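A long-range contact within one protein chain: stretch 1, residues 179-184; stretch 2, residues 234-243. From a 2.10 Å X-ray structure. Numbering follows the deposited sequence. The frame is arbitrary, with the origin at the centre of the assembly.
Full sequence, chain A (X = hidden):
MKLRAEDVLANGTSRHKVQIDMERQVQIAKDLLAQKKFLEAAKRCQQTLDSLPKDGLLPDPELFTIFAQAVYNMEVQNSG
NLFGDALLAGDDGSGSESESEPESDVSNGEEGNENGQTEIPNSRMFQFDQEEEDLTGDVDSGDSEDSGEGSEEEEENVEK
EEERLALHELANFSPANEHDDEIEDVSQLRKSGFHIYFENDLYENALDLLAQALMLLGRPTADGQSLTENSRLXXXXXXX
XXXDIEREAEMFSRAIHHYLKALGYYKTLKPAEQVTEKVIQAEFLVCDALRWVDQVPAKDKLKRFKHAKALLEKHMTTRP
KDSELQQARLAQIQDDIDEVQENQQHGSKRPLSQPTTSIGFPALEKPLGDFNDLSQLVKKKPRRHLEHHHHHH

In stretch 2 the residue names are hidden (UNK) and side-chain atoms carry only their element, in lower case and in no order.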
# COMPACT_ATOMS: atom_id res chain seq x y z
N HIS A 179 9.51 -14.39 4.65
CA HIS A 179 10.46 -13.40 4.12
C HIS A 179 9.93 -12.57 2.96
O HIS A 179 9.10 -13.04 2.17
CB HIS A 179 11.79 -14.05 3.72
CG HIS A 179 12.90 -13.06 3.54
ND1 HIS A 179 13.44 -12.35 4.59
CD2 HIS A 179 13.53 -12.62 2.43
CE1 HIS A 179 14.38 -11.54 4.14
NE2 HIS A 179 14.46 -11.68 2.83
N ASP A 180 10.43 -11.34 2.89
CA ASP A 180 9.99 -10.33 1.94
C ASP A 180 11.22 -9.50 1.54
O ASP A 180 11.70 -8.67 2.32
CB ASP A 180 8.92 -9.45 2.60
CG ASP A 180 8.36 -8.38 1.67
OD1 ASP A 180 8.96 -8.12 0.61
OD2 ASP A 180 7.32 -7.79 2.01
N ASP A 181 11.71 -9.72 0.32
CA ASP A 181 12.97 -9.10 -0.15
C ASP A 181 12.88 -7.59 -0.35
O ASP A 181 13.90 -6.90 -0.44
CB ASP A 181 13.46 -9.77 -1.45
CG ASP A 181 14.65 -10.73 -1.23
OD1 ASP A 181 14.79 -11.30 -0.12
OD2 ASP A 181 15.45 -10.90 -2.18
N GLU A 182 11.66 -7.07 -0.41
CA GLU A 182 11.43 -5.65 -0.64
C GLU A 182 11.54 -4.82 0.64
O GLU A 182 11.59 -3.59 0.60
CB GLU A 182 10.06 -5.48 -1.29
CG GLU A 182 9.67 -4.06 -1.66
CD GLU A 182 8.45 -4.03 -2.58
OE1 GLU A 182 7.89 -5.10 -2.89
OE2 GLU A 182 8.05 -2.92 -2.99
N ILE A 183 11.58 -5.47 1.80
CA ILE A 183 11.76 -4.74 3.04
C ILE A 183 13.25 -4.49 3.26
O ILE A 183 14.01 -5.43 3.49
CB ILE A 183 11.16 -5.49 4.23
CG1 ILE A 183 9.64 -5.64 4.03
CG2 ILE A 183 11.46 -4.75 5.53
CD1 ILE A 183 8.94 -6.30 5.18
N GLU A 184 13.66 -3.23 3.18
CA GLU A 184 15.08 -2.88 3.29
C GLU A 184 15.52 -2.93 4.74
O GLU A 184 14.70 -2.82 5.66
CB GLU A 184 15.33 -1.47 2.77
CG GLU A 184 14.94 -1.21 1.33
CD GLU A 184 15.12 0.26 0.95
OE1 GLU A 184 16.11 0.87 1.42
OE2 GLU A 184 14.27 0.81 0.21
N UNK A 234 -0.47 -3.57 8.79
CA UNK A 234 -0.01 -2.25 8.38
C UNK A 234 0.87 -2.30 7.14
O UNK A 234 0.83 -1.41 6.30
c UNK A 234 1.82 0.94 12.97
n UNK A 234 1.78 2.19 12.52
c UNK A 234 0.72 -1.55 9.53
c UNK A 234 0.17 0.16 11.30
n UNK A 234 1.08 -0.02 12.42
n UNK A 234 2.61 0.64 13.99
c UNK A 234 -0.22 -1.16 10.67
N UNK A 235 1.66 -3.36 7.04
CA UNK A 235 2.47 -3.58 5.84
C UNK A 235 1.57 -3.76 4.63
O UNK A 235 1.81 -3.16 3.58
c UNK A 235 5.43 -5.53 7.44
c UNK A 235 3.44 -4.78 6.02
c UNK A 235 4.59 -4.38 6.95
c UNK A 235 4.03 -5.21 4.67
N UNK A 236 0.51 -4.56 4.77
CA UNK A 236 -0.48 -4.72 3.70
C UNK A 236 -1.05 -3.39 3.27
O UNK A 236 -1.12 -3.10 2.07
N UNK A 237 -1.45 -2.57 4.25
CA UNK A 237 -1.97 -1.22 4.02
C UNK A 237 -0.96 -0.36 3.25
O UNK A 237 -1.34 0.40 2.36
o UNK A 237 -4.40 -1.71 5.30
o UNK A 237 -3.81 -0.74 7.17
c UNK A 237 -3.60 -1.03 5.98
c UNK A 237 -2.32 -0.52 5.35
N UNK A 238 0.32 -0.49 3.59
CA UNK A 238 1.35 0.27 2.90
C UNK A 238 1.45 -0.16 1.44
O UNK A 238 1.61 0.69 0.54
c UNK A 238 3.83 0.74 2.69
c UNK A 238 2.67 0.83 4.95
c UNK A 238 2.72 0.15 3.58
N UNK A 239 1.35 -1.47 1.19
CA UNK A 239 1.45 -1.98 -0.17
C UNK A 239 0.27 -1.51 -1.02
O UNK A 239 0.45 -1.17 -2.18
o UNK A 239 6.84 -5.44 0.55
c UNK A 239 1.58 -3.52 -0.21
c UNK A 239 5.34 -4.03 -0.62
c UNK A 239 4.04 -3.57 -0.80
c UNK A 239 3.28 -4.99 0.96
c UNK A 239 2.99 -4.03 -0.00
c UNK A 239 5.59 -4.97 0.36
c UNK A 239 4.57 -5.45 1.14
N UNK A 240 -0.93 -1.46 -0.43
CA UNK A 240 -2.09 -0.89 -1.13
C UNK A 240 -1.83 0.57 -1.51
O UNK A 240 -2.10 0.98 -2.64
c UNK A 240 -3.84 -2.43 -0.05
c UNK A 240 -3.40 -0.98 -0.29
c UNK A 240 -4.19 -3.24 -1.32
c UNK A 240 -4.53 -0.21 -0.99
N UNK A 241 -1.31 1.35 -0.58
CA UNK A 241 -1.01 2.76 -0.86
C UNK A 241 0.05 2.88 -1.96
O UNK A 241 -0.10 3.69 -2.86
c UNK A 241 -0.49 3.49 0.39
c UNK A 241 -0.30 5.42 1.96
c UNK A 241 -1.25 5.83 -0.36
c UNK A 241 -1.12 4.82 0.79
N UNK A 242 1.11 2.09 -1.87
CA UNK A 242 2.12 2.05 -2.93
C UNK A 242 1.46 1.75 -4.27
O UNK A 242 1.72 2.42 -5.25
c UNK A 242 6.57 0.88 -0.35
s UNK A 242 5.35 0.08 -1.38
c UNK A 242 3.17 1.00 -2.63
c UNK A 242 4.16 1.40 -1.57
N UNK A 243 0.57 0.76 -4.28
CA UNK A 243 -0.15 0.41 -5.50
C UNK A 243 -0.98 1.55 -6.04
O UNK A 243 -0.92 1.86 -7.23

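Position 234 carries seven side-chain atoms: three carbons, a nitrogen, then a carbon bearing two further nitrogens. This chain ending in a guanidinium group is Arg234; its nearest approach, CB to CD1 of Ile183, is 10.4 Å.

Position 235 has four carbons, forked at the first, with one arm two carbons long. That branching defines isoleucine, Ile235. Its CA-to-CB bond points toward stretch 1, and its CD1 lies 4.2 Å from CD1 of Ile183, an apolar contact between the two chain ends.

At 236 no side-chain atom follows CA, so the residue is Gly236. Position 237 shows two carbons, the second carrying two oxygens: a carboxylate one carbon from CA, which by atoms alone is Asp237. It is out of reach of stretch 1.

Position 238 has one carbon carrying two more, the fork of Val238, again too distant for contact.

Position 239 has one carbon, then a six-carbon ring bearing an oxygen. A phenol of this kind is Tyr239, and its OH lies 2.8 Å from OD2 of Asp180. With hydrogens placed, the hydroxyl donates to the carboxylate, and OD2 sits at the edge of the ring, near its plane. OE1 of Glu182 approaches CE1 of Tyr239 at 3.6 Å, obliquely to the ring.

Position 240 repeats the pattern of four carbons forked at the first with one longer arm, giving Ile240. At 241 the four carbons fork at the second instead, which distinguishes Leu241. Neither touches stretch 1.

Position 242 is unbranched: two carbons, a sulfur, one carbon. This thioether is Met242, whose SD is 4.3 Å from OE2 of Glu182. Position 243 has no side-chain atoms and is Gly243.

The three contacting positions, 235, 239 and 242, follow helical spacing, consistent with backbone hydrogen bonds such as Tyr239 N to Ile235 O at 3.0 Å, so all three CA-to-CB bonds point toward stretch 1. The loop is shaped by a type I turn from Asp180 to Ile183, with Ile183 N hydrogen-bonded to Asp180 O at 3.2 Å. Asp180 supports this turn as well as the contact: its OD1 accepts from Glu182 N at 3.1 Å, while OD2 receives the tyrosine hydroxyl. CA atoms remain far apart, 10.6 Å for Glu182 and Tyr239, so side chains make the contact. Only 205 Å² is buried in total; Tyr239, with the largest covered area, 68 Å², also makes the one hydrogen bond across the stretches.

Stretch 2 234-243: RIGDVYILMG
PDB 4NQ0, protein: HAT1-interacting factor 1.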